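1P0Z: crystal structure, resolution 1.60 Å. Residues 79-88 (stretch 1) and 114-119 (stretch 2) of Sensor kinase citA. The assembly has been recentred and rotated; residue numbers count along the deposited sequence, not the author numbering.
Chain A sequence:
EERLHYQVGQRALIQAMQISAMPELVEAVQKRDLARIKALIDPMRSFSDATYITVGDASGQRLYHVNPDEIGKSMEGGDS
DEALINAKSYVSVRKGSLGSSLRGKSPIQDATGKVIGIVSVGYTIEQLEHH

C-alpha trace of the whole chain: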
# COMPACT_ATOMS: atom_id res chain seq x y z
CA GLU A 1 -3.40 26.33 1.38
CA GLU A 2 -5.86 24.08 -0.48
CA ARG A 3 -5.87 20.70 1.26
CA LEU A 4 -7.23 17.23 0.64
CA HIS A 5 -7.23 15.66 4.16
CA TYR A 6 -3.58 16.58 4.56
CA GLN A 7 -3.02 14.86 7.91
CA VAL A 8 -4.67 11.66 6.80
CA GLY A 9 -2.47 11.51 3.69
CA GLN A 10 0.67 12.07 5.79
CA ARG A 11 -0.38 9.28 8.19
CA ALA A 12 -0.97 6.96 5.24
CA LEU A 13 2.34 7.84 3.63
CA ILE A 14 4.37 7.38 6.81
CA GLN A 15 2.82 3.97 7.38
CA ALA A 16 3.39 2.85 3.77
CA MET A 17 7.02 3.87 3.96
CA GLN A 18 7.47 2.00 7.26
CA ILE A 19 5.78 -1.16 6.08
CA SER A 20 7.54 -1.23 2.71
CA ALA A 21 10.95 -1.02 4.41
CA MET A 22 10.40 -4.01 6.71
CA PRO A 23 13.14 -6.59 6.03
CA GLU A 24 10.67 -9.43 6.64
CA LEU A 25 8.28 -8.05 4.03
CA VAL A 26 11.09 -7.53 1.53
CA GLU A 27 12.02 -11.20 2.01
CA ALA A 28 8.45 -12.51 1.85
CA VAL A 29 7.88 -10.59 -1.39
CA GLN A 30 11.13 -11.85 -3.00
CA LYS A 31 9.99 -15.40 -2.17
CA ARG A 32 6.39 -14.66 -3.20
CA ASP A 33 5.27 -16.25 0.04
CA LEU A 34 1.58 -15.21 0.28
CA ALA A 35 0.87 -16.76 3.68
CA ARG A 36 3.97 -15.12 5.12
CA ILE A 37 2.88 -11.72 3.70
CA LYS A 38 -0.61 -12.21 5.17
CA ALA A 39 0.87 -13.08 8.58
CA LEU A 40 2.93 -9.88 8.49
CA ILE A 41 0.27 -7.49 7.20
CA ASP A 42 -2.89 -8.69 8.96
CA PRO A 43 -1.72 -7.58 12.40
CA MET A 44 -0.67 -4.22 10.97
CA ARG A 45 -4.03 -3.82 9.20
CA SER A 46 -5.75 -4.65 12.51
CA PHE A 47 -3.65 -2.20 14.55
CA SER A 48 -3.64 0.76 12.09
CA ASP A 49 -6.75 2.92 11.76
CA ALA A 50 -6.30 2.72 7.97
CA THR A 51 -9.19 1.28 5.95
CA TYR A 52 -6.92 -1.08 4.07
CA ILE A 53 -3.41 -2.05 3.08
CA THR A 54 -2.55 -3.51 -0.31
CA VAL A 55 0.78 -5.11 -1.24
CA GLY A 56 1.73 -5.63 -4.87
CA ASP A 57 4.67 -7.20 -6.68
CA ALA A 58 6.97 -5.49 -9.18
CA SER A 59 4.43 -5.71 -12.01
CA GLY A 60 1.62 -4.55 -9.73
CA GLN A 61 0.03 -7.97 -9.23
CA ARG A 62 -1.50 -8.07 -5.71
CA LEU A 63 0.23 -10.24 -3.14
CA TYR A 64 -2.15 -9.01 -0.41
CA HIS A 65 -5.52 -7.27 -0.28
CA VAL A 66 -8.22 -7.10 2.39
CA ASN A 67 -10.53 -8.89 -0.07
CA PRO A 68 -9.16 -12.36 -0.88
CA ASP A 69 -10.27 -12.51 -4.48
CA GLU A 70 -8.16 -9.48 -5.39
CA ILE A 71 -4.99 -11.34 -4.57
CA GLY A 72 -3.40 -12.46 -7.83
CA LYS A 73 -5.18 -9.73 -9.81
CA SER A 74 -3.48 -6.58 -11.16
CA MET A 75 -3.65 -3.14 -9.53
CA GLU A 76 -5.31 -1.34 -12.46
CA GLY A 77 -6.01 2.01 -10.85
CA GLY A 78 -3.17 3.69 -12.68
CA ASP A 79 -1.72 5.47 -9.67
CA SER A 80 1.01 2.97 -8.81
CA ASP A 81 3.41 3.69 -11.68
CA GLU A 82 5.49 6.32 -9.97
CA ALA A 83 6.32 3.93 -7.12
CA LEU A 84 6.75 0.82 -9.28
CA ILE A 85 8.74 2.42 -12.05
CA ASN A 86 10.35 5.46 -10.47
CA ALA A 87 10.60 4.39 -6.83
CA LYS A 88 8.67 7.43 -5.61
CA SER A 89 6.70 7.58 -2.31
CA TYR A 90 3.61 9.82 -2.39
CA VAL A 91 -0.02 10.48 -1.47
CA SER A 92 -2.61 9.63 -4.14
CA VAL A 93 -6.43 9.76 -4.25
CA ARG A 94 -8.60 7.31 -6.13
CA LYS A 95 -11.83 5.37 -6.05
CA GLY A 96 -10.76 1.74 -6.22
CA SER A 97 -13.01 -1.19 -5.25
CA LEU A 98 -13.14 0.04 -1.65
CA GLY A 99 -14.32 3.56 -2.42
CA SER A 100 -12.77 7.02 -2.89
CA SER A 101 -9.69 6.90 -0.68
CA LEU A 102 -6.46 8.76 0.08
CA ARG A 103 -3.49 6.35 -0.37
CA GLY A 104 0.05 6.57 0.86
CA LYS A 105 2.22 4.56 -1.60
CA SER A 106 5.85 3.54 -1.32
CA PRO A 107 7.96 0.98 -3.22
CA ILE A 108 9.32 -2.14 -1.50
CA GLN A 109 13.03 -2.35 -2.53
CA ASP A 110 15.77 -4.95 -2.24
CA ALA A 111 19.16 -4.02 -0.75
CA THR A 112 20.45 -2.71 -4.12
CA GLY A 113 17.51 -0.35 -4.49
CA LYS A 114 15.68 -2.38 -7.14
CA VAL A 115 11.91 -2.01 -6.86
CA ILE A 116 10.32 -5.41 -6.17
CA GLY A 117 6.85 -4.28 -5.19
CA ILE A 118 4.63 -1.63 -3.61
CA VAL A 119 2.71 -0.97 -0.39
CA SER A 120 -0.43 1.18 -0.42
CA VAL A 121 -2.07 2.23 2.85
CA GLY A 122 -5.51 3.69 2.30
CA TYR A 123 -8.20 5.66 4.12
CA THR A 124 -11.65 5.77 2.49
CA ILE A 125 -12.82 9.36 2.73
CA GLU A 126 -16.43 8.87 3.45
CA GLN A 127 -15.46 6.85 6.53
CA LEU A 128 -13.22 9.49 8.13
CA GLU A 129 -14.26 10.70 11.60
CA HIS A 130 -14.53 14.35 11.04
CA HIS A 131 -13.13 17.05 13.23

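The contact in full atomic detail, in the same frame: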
# COMPACT_ATOMS: atom_id res chain seq x y z
N ASP A 79 -2.45 4.53 -10.52
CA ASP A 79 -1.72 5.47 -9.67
C ASP A 79 -0.58 4.79 -8.92
O ASP A 79 -0.12 5.30 -7.88
CB ASP A 79 -2.69 6.17 -8.70
CG ASP A 79 -3.28 5.22 -7.61
OD1 ASP A 79 -3.35 3.98 -7.82
OD2 ASP A 79 -3.66 5.73 -6.52
N SER A 80 -0.09 3.69 -9.46
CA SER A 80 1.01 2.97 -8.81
C SER A 80 2.31 3.08 -9.62
O SER A 80 3.37 2.69 -9.14
CB SER A 80 0.66 1.48 -8.63
OG SER A 80 -0.48 1.32 -7.79
N ASP A 81 2.22 3.63 -10.83
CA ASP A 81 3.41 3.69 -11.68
C ASP A 81 4.60 4.43 -11.12
O ASP A 81 5.74 3.95 -11.26
CB ASP A 81 3.03 4.31 -13.03
CG ASP A 81 2.39 3.29 -13.96
OD1 ASP A 81 1.77 2.32 -13.45
OD2 ASP A 81 2.50 3.46 -15.20
N GLU A 82 4.34 5.56 -10.45
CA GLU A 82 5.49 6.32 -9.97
C GLU A 82 6.28 5.57 -8.89
O GLU A 82 7.49 5.75 -8.79
CB GLU A 82 5.07 7.72 -9.55
CG GLU A 82 4.50 8.50 -10.78
CD GLU A 82 5.43 8.43 -12.03
OE1 GLU A 82 6.68 8.56 -11.91
OE2 GLU A 82 4.90 8.24 -13.16
N ALA A 83 5.61 4.72 -8.13
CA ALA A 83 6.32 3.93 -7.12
C ALA A 83 6.98 2.72 -7.79
O ALA A 83 8.15 2.41 -7.52
CB ALA A 83 5.33 3.44 -6.04
N LEU A 84 6.24 2.03 -8.65
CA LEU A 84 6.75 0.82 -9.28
C LEU A 84 7.86 1.04 -10.28
O LEU A 84 8.80 0.23 -10.38
CB LEU A 84 5.61 0.03 -9.95
CG LEU A 84 4.66 -0.65 -8.96
CD1 LEU A 84 3.45 -1.20 -9.69
CD2 LEU A 84 5.42 -1.74 -8.14
N ILE A 85 7.76 2.13 -11.02
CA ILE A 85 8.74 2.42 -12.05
C ILE A 85 9.82 3.38 -11.60
O ILE A 85 11.02 3.14 -11.89
CB ILE A 85 8.04 2.99 -13.31
CG1 ILE A 85 7.04 1.96 -13.85
CG2 ILE A 85 9.07 3.36 -14.38
CD1 ILE A 85 6.17 2.53 -14.96
N ASN A 86 9.42 4.44 -10.88
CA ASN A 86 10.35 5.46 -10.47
C ASN A 86 10.73 5.53 -8.99
O ASN A 86 11.44 6.42 -8.55
CB ASN A 86 9.84 6.80 -11.00
CG ASN A 86 9.89 6.85 -12.51
OD1 ASN A 86 10.90 6.43 -13.09
ND2 ASN A 86 8.83 7.35 -13.17
N ALA A 87 10.28 4.52 -8.24
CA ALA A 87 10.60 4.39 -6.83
C ALA A 87 10.23 5.59 -5.96
O ALA A 87 10.88 5.87 -4.95
CB ALA A 87 12.10 4.02 -6.64
N LYS A 88 9.16 6.28 -6.36
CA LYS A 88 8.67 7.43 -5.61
C LYS A 88 7.68 7.01 -4.50
O LYS A 88 6.96 6.02 -4.66
CB LYS A 88 7.93 8.40 -6.54
CG LYS A 88 8.79 8.91 -7.67
CD LYS A 88 9.94 9.80 -7.24
CE LYS A 88 10.56 10.51 -8.48
NZ LYS A 88 11.66 11.43 -8.07
N LYS A 114 16.60 -1.96 -6.09
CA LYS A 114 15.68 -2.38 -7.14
C LYS A 114 14.25 -2.45 -6.60
O LYS A 114 14.02 -3.02 -5.57
CB LYS A 114 16.06 -3.78 -7.65
CG LYS A 114 15.26 -4.21 -8.87
CD LYS A 114 15.69 -5.58 -9.36
CE LYS A 114 15.13 -6.66 -8.49
NZ LYS A 114 15.51 -8.03 -9.05
N VAL A 115 13.29 -1.90 -7.33
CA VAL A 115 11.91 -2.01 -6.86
C VAL A 115 11.39 -3.43 -7.10
O VAL A 115 11.43 -3.95 -8.24
CB VAL A 115 11.00 -1.01 -7.59
CG1 VAL A 115 9.54 -1.21 -7.13
CG2 VAL A 115 11.46 0.41 -7.32
N ILE A 116 10.88 -4.06 -6.05
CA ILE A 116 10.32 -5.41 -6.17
C ILE A 116 8.83 -5.44 -5.82
O ILE A 116 8.21 -6.51 -5.78
CB ILE A 116 11.09 -6.44 -5.28
CG1 ILE A 116 11.02 -6.05 -3.80
CG2 ILE A 116 12.57 -6.52 -5.77
CD1 ILE A 116 11.59 -7.13 -2.82
N GLY A 117 8.27 -4.27 -5.53
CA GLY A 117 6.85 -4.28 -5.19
C GLY A 117 6.40 -2.93 -4.66
O GLY A 117 7.13 -1.94 -4.75
N ILE A 118 5.21 -2.90 -4.08
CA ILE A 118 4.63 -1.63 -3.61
C ILE A 118 3.72 -1.89 -2.40
O ILE A 118 3.08 -2.93 -2.28
CB ILE A 118 3.80 -0.99 -4.77
CG1 ILE A 118 3.19 0.36 -4.35
CG2 ILE A 118 2.71 -1.98 -5.25
CD1 ILE A 118 2.51 1.11 -5.55
N VAL A 119 3.66 -0.91 -1.51
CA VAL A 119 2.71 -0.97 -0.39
C VAL A 119 1.83 0.28 -0.52
O VAL A 119 2.33 1.37 -0.79
CB VAL A 119 3.42 -0.89 0.98
CG1 VAL A 119 2.38 -0.74 2.12
CG2 VAL A 119 4.28 -2.15 1.20

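A short helix that begins at Asp81 packs alongside the strand 115-119 and runs nearly antiparallel to it: the N-to-C directions differ by 162° and the axes approach to 8.0 Å. The backbones are nearest where Leu84 CA stands 6.4 Å from Val115 CA. No hydrogen bond crosses between the stretches; the contact is made by apolar packing and buries 300 Å² in all, most of it at Ile118, Val115 and Leu84.

Ile118 covers the most. Its CA-to-CB bond points toward the helix, and with chi1 and chi2 both t the side chain is extended, carrying CD1 to the start of the helix. There CD1 lies 3.7 Å from Ala83 CB and 3.6 Å from Ser80 CB. Ala83 meets the isoleucine with its methyl, an apolar contact, while Ser80 offers its methylene carbon; its OG is hydrogen-bonded elsewhere in the structure.

Val115 fills the other end of the contact, against Ala83, Leu84 and Ala87. Its CB also points toward the helix. Val115 CG2 is 3.7 Å from Ala87 CB and Val115 CG1 is 3.6 Å from Leu84 O, while both methyls lie 3.9 Å from Ala83 O. These carbonyl contacts are van der Waals packing, since a valine methyl is no conventional donor. Ala87 has positive phi (56°), the first residue after the helix to leave helical angles, yet its methyl still faces the strand.

Leu84 bridges the two. Its CA-to-CB bond points sideways, but the m, t rotamer brings the end of the side chain to the strand, where CD2 is 3.8 Å from Ile118 CB, 4.3 Å from Val115 CG1 and 3.8 Å from Gly117 O. Gly117 has no side chain, and a CB there would point away from the helix; its phi/psi of 171/-167 would jam such an atom against the carbonyl O of Ile116, so the backbone itself calls for glycine.

The helix is held by its own bonds, among them Leu84 N to Ser80 O at 3.0 Å and Ile85 N to Asp81 O at 2.7 Å. Asp81, Glu82, Ile85 and Asn86 point their CB atoms away from the strand. On that outer side Asn86 ND2 donates to Glu82 OE1 at 2.8 Å, a nearly straight bond one turn apart. On the strand, Ile116 likewise points away, so the apolar contact is left to Val115 and Ile118.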